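Haloacid dehalogenase/epoxide hydrolase family (Corynebacterium glutamicum ATCC 13032, PDB 2PR7) probably acts as a metal-dependent hydrolase of the haloacid dehalogenase superfamily, with a substrate that is not yet known. Local coordinates at residues R22-L27 with N58-K63; G111-Y116 with V128-L133. All coordinates share one frame; numbering follows the deposited sequence.

Contact 1 joins helix 17-32 to the loop that leads into strand 63-66, the outermost strand on one side of the parallel sheet. Contact 2 joins helix 120-131 to strand 113-116, the outermost strand on the other side. Their centres are about 16 Å apart. The two meet where helix 17-32 packs on the end of helix 120-131 and the loop after it: L26 CD1 of contact 1 lies 3.6 Å from L133 CD1 of contact 2. L26 CD1 is also 3.9 Å from V128 CG2. The bound calcium ion, at D8, A10 and D99, marks the probable active site. The V115 side chain in contact 2 is about 13 Å from this ion. Neither contact includes a residue of the calcium site.

Contact 1 of 2, residues R22-L27 with N58-K63; sequences RWRNLL and NGVVDK. With EDO (1,2-ethanediol), chain D.
L27 and V60 form the centre of this contact, with R24 and V61 beside them. A single methyl of L27 does most of the touching. L27 CD1 lies 3.9 Å from V60 CG1, and V61 CG1 lies 4.0 Å from the same L27 CD1. The bond from CA to CB of L27 points toward the loop, and with CG anti to the carbonyl carbon (chi1 -68°) CD1 comes to lie against both valines. The other methyl of V60 serves R24: V60 CG2 sits 3.8 Å from R24 NH1, and the two side chains cross at about a right angle.

The rest of the guanidinium is used for polar partners. The R24 chain runs extended from CG to NE, which brings the guanidinium alongside V60 and the diol. R24 NE donates to O1 of a bound 1,2-ethanediol at 3.0 Å (N-H...O angle 146°), and NH2 adds a weak bond to the same oxygen. The diol, probably from the crystallisation liquor, is also bonded to Q20 OE1 and L13 O. A water lies at the edge of the guanidinium, in its plane. It accepts a 3.0 Å bond from N58 ND2 and a weak one from R24 NH2.

The loop is held by its helix end and by an outside bond. G59, with positive phi, ends helix 50-57 in a Schellman motif, and G59 O takes a bond from K31 NZ. L55 of helix 50-57 touches both R24 and V60, while on strand 36-41 T37 meets L27 and V61, and I39 meets V61. The contact lies at the junction of helices 17-32 and 50-57, beside strand 36-41.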
loop_
_atom_site.group_PDB
_atom_site.type_symbol
_atom_site.label_atom_id
_atom_site.label_comp_id
_atom_site.label_asym_id
_atom_site.label_seq_id
_atom_site.Cartn_x
_atom_site.Cartn_y
_atom_site.Cartn_z
ATOM N N ARG A 22 -9.670 -3.517 10.723
ATOM C CA ARG A 22 -9.017 -4.684 10.124
ATOM C C ARG A 22 -7.688 -4.329 9.432
ATOM O O ARG A 22 -6.674 -4.968 9.632
ATOM C CB ARG A 22 -9.974 -5.499 9.219
ATOM C CG ARG A 22 -11.101 -6.133 9.942
ATOM C CD ARG A 22 -11.983 -6.862 8.961
ATOM N NE ARG A 22 -11.395 -8.122 8.494
ATOM C CZ ARG A 22 -12.015 -8.938 7.648
ATOM N NH1 ARG A 22 -13.206 -8.589 7.193
ATOM N NH2 ARG A 22 -11.451 -10.075 7.240
ATOM N N TRP A 23 -7.662 -3.218 8.746
ATOM C CA TRP A 23 -6.446 -2.763 8.083
ATOM C C TRP A 23 -5.405 -2.349 9.100
ATOM O O TRP A 23 -4.244 -2.656 8.923
ATOM C CB TRP A 23 -6.787 -1.567 7.225
ATOM C CG TRP A 23 -6.958 -1.958 5.791
ATOM C CD1 TRP A 23 -8.098 -1.926 5.061
ATOM C CD2 TRP A 23 -5.929 -2.510 4.926
ATOM N NE1 TRP A 23 -7.837 -2.381 3.775
ATOM C CE2 TRP A 23 -6.518 -2.731 3.662
ATOM C CE3 TRP A 23 -4.565 -2.767 5.099
ATOM C CZ2 TRP A 23 -5.795 -3.221 2.555
ATOM C CZ3 TRP A 23 -3.838 -3.247 4.011
ATOM C CH2 TRP A 23 -4.464 -3.509 2.744
ATOM N N ARG A 24 -5.820 -1.710 10.192
ATOM C CA ARG A 24 -4.864 -1.277 11.198
ATOM C C ARG A 24 -4.188 -2.458 11.861
ATOM O O ARG A 24 -2.992 -2.475 12.084
ATOM C CB ARG A 24 -5.512 -0.364 12.222
ATOM C CG ARG A 24 -5.700 1.035 11.666
ATOM C CD ARG A 24 -6.312 1.946 12.656
ATOM N NE ARG A 24 -6.506 3.275 12.061
ATOM C CZ ARG A 24 -5.849 4.378 12.420
ATOM N NH1 ARG A 24 -4.965 4.364 13.421
ATOM N NH2 ARG A 24 -6.115 5.515 11.790
ATOM N N ASN A 25 -4.945 -3.519 12.093
ATOM C CA ASN A 25 -4.404 -4.708 12.675
ATOM C C ASN A 25 -3.469 -5.418 11.671
ATOM O O ASN A 25 -2.409 -5.913 12.066
ATOM C CB ASN A 25 -5.567 -5.625 13.141
ATOM C CG ASN A 25 -5.089 -6.857 13.792
ATOM O OD1 ASN A 25 -4.407 -6.799 14.818
ATOM N ND2 ASN A 25 -5.427 -8.010 13.212
ATOM N N LEU A 26 -3.860 -5.468 10.435
ATOM C CA LEU A 26 -3.039 -6.088 9.420
ATOM C C LEU A 26 -1.697 -5.323 9.254
ATOM O O LEU A 26 -0.634 -5.926 9.272
ATOM C CB LEU A 26 -3.799 -6.128 8.101
ATOM C CG LEU A 26 -3.144 -6.762 6.896
ATOM C CD1 LEU A 26 -2.802 -8.226 7.207
ATOM C CD2 LEU A 26 -4.100 -6.618 5.710
ATOM N N LEU A 27 -1.754 -4.003 9.153
ATOM C CA LEU A 27 -0.552 -3.184 9.002
ATOM C C LEU A 27 0.319 -3.310 10.221
ATOM O O LEU A 27 1.562 -3.294 10.083
ATOM C CB LEU A 27 -0.891 -1.724 8.709
ATOM C CG LEU A 27 -1.549 -1.428 7.335
ATOM C CD1 LEU A 27 -2.142 -0.025 7.353
ATOM C CD2 LEU A 27 -0.524 -1.607 6.214
ATOM N N ASN A 58 1.771 9.296 12.555
ATOM C CA ASN A 58 1.417 8.442 13.686
ATOM C C ASN A 58 2.001 7.017 13.647
ATOM O O ASN A 58 1.711 6.208 14.532
ATOM C CB ASN A 58 -0.103 8.385 13.823
ATOM C CG ASN A 58 -0.713 9.735 14.221
ATOM O OD1 ASN A 58 -0.000 10.689 14.559
ATOM N ND2 ASN A 58 -2.040 9.811 14.196
ATOM N N GLY A 59 2.806 6.698 12.638
ATOM C CA GLY A 59 3.481 5.397 12.578
ATOM C C GLY A 59 2.680 4.193 12.061
ATOM O O GLY A 59 3.151 3.056 12.149
ATOM N N VAL A 60 1.484 4.424 11.514
ATOM C CA VAL A 60 0.648 3.349 10.988
ATOM C C VAL A 60 1.322 2.740 9.760
ATOM O O VAL A 60 1.334 1.518 9.567
ATOM C CB VAL A 60 -0.764 3.856 10.696
ATOM C CG1 VAL A 60 -1.607 2.803 10.036
ATOM C CG2 VAL A 60 -1.422 4.367 11.988
ATOM N N VAL A 61 1.888 3.612 8.924
ATOM C CA VAL A 61 2.729 3.188 7.826
ATOM C C VAL A 61 4.069 3.907 7.936
ATOM O O VAL A 61 4.189 4.956 8.616
ATOM C CB VAL A 61 2.023 3.450 6.457
ATOM C CG1 VAL A 61 0.694 2.709 6.439
ATOM C CG2 VAL A 61 1.774 4.933 6.239
ATOM N N ASP A 62 5.051 3.380 7.203
ATOM C CA ASP A 62 6.395 3.959 7.157
ATOM C C ASP A 62 6.425 5.256 6.363
ATOM O O ASP A 62 7.097 6.219 6.769
ATOM C CB ASP A 62 7.408 2.995 6.560
ATOM C CG ASP A 62 7.661 1.819 7.459
ATOM O OD1 ASP A 62 7.954 2.028 8.659
ATOM O OD2 ASP A 62 7.563 0.685 6.976
ATOM N N LYS A 63 5.702 5.288 5.232
ATOM C CA LYS A 63 5.750 6.443 4.369
ATOM C C LYS A 63 4.427 6.667 3.638
ATOM O O LYS A 63 3.764 5.721 3.282
ATOM C CB LYS A 63 6.822 6.239 3.331
ATOM C CG LYS A 63 8.229 5.976 3.848
ATOM C CD LYS A 63 8.909 7.230 4.304
ATOM C CE LYS A 63 10.370 6.943 4.617
ATOM N NZ LYS A 63 10.516 5.661 5.364
HETATM C C1 EDO D . -6.529 3.818 8.368
HETATM O O1 EDO D . -7.557 3.944 9.353
HETATM C C2 EDO D . -6.426 2.337 8.107
HETATM O O2 EDO D . -7.506 1.984 7.230
HETATM O O HOH W 1 -3.797 7.760 12.839
#

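Contact 2 of 2, residues G111-Y116 with V128-L133; sequences GLVGVY and VGLFGL
The last beta-alpha unit of the Rossmann-like core holds this contact: strand 113-116, then helix 120-131 packed back against it. The strand is the outermost at this side of the parallel sheet. L130, near the end of the helix, meets V113 and V115 of the strand. These valines are two residues apart, so both point toward the helix, with G114, which has no side chain, between them.

L130 CD1 is the shared atom. It lies 3.8 Å from V115 CG2 and 3.9 Å from V113 CG1. The second methyl, L130 CD2, is 4.0 Å from V113 CG1. The leucine fork therefore straddles one methyl of V113 and also reaches V115. The L130 and V115 side chains slide past each other in opposite directions. L130 and V113 meet at a slant. L130 has CG anti to the carbonyl carbon (chi1 -79°) and CD1 extended beyond it (chi2 162°), which carries the methyl out to the strand. V113 offers CG1 and V115 offers CG2.

Backbone bonds hold the valines in place: V113 pairs with C94 and L96, and V115 with L96 and D98. V115 also packs on V95 and V97 of strand 94-98 and on A123 and E126 of the helix. The helix ends at F131; G132 leaves it with positive phi, and L133 N bonds back to V128 O at 3.1 Å.

All three touching groups are branched aliphatic chains. Cohesion here comes from dispersion and the burial of methyls, with little directional preference. The buried area is small, about 100 Å², and V113 and L130 remain partly exposed. V115 is buried, and its packing on V95 and V97 continues the apolar layer inward from this outer patch.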
loop_
_atom_site.group_PDB
_atom_site.type_symbol
_atom_site.label_atom_id
_atom_site.label_comp_id
_atom_site.label_asym_id
_atom_site.label_seq_id
_atom_site.Cartn_x
_atom_site.Cartn_y
_atom_site.Cartn_z
ATOM N N GLY A 111 7.095 -5.423 -12.375
ATOM C CA GLY A 111 7.790 -6.446 -11.589
ATOM C C GLY A 111 7.377 -6.604 -10.153
ATOM O O GLY A 111 7.937 -7.438 -9.422
ATOM N N LEU A 112 6.403 -5.815 -9.719
ATOM C CA LEU A 112 5.864 -6.017 -8.423
ATOM C C LEU A 112 4.892 -7.202 -8.437
ATOM O O LEU A 112 4.458 -7.626 -9.478
ATOM C CB LEU A 112 5.094 -4.776 -7.937
ATOM C CG LEU A 112 5.856 -3.496 -7.591
ATOM C CD1 LEU A 112 6.237 -2.768 -8.891
ATOM C CD2 LEU A 112 5.017 -2.572 -6.674
ATOM N N VAL A 113 4.548 -7.677 -7.235
ATOM C CA VAL A 113 3.402 -8.575 -7.028
ATOM C C VAL A 113 2.139 -7.733 -6.839
ATOM O O VAL A 113 2.114 -6.824 -6.039
ATOM C CB VAL A 113 3.606 -9.565 -5.856
ATOM C CG1 VAL A 113 2.327 -10.319 -5.604
ATOM C CG2 VAL A 113 4.758 -10.532 -6.181
ATOM N N GLY A 114 1.079 -8.053 -7.572
ATOM C CA GLY A 114 -0.145 -7.268 -7.550
ATOM C C GLY A 114 -1.266 -7.947 -6.786
ATOM O O GLY A 114 -1.484 -9.157 -6.953
ATOM N N VAL A 115 -2.024 -7.168 -6.019
ATOM C CA VAL A 115 -3.238 -7.657 -5.379
ATOM C C VAL A 115 -4.342 -6.680 -5.665
ATOM O O VAL A 115 -4.262 -5.489 -5.272
ATOM C CB VAL A 115 -3.058 -7.782 -3.876
ATOM C CG1 VAL A 115 -4.427 -8.154 -3.173
ATOM C CG2 VAL A 115 -1.960 -8.818 -3.549
ATOM N N TYR A 116 -5.383 -7.155 -6.372
ATOM C CA TYR A 116 -6.560 -6.341 -6.665
ATOM C C TYR A 116 -7.507 -6.305 -5.475
ATOM O O TYR A 116 -7.958 -7.326 -5.003
ATOM C CB TYR A 116 -7.264 -6.901 -7.878
ATOM C CG TYR A 116 -8.517 -6.197 -8.299
ATOM C CD1 TYR A 116 -8.534 -4.831 -8.502
ATOM C CD2 TYR A 116 -9.697 -6.895 -8.497
ATOM C CE1 TYR A 116 -9.663 -4.187 -8.914
ATOM C CE2 TYR A 116 -10.847 -6.241 -8.933
ATOM C CZ TYR A 116 -10.820 -4.882 -9.160
ATOM O OH TYR A 116 -11.953 -4.190 -9.601
ATOM N N VAL A 128 -1.945 -11.832 3.574
ATOM C CA VAL A 128 -1.460 -12.643 4.650
ATOM C C VAL A 128 -0.573 -13.772 4.143
ATOM O O VAL A 128 0.470 -14.070 4.730
ATOM C CB VAL A 128 -2.655 -13.163 5.463
ATOM C CG1 VAL A 128 -2.221 -14.303 6.348
ATOM C CG2 VAL A 128 -3.344 -12.003 6.308
ATOM N N GLY A 129 -0.963 -14.365 3.014
ATOM C CA GLY A 129 -0.195 -15.459 2.412
ATOM C C GLY A 129 1.163 -14.996 1.890
ATOM O O GLY A 129 2.166 -15.673 2.094
ATOM N N LEU A 130 1.187 -13.851 1.236
ATOM C CA LEU A 130 2.391 -13.285 0.650
ATOM C C LEU A 130 3.437 -12.934 1.700
ATOM O O LEU A 130 4.623 -13.126 1.484
ATOM C CB LEU A 130 2.026 -12.073 -0.168
ATOM C CG LEU A 130 1.463 -12.372 -1.553
ATOM C CD1 LEU A 130 0.722 -11.112 -2.108
ATOM C CD2 LEU A 130 2.500 -12.919 -2.540
ATOM N N PHE A 131 2.981 -12.451 2.848
ATOM C CA PHE A 131 3.883 -12.009 3.919
ATOM C C PHE A 131 4.089 -13.030 5.010
ATOM O O PHE A 131 4.951 -12.838 5.865
ATOM C CB PHE A 131 3.413 -10.641 4.467
ATOM C CG PHE A 131 3.571 -9.551 3.463
ATOM C CD1 PHE A 131 4.843 -9.116 3.120
ATOM C CD2 PHE A 131 2.497 -8.991 2.815
ATOM C CE1 PHE A 131 5.017 -8.137 2.160
ATOM C CE2 PHE A 131 2.681 -8.002 1.845
ATOM C CZ PHE A 131 3.945 -7.579 1.538
ATOM N N GLY A 132 3.341 -14.142 4.979
ATOM C CA GLY A 132 3.477 -15.204 5.988
ATOM C C GLY A 132 3.049 -14.810 7.364
ATOM O O GLY A 132 3.614 -15.297 8.329
ATOM N N LEU A 133 2.023 -13.985 7.435
ATOM C CA LEU A 133 1.495 -13.514 8.699
ATOM C C LEU A 133 0.676 -14.627 9.345
ATOM O O LEU A 133 0.100 -15.478 8.657
ATOM C CB LEU A 133 0.669 -12.249 8.498
ATOM C CG LEU A 133 1.307 -11.108 7.726
ATOM C CD1 LEU A 133 0.325 -9.952 7.690
ATOM C CD2 LEU A 133 2.676 -10.676 8.307
#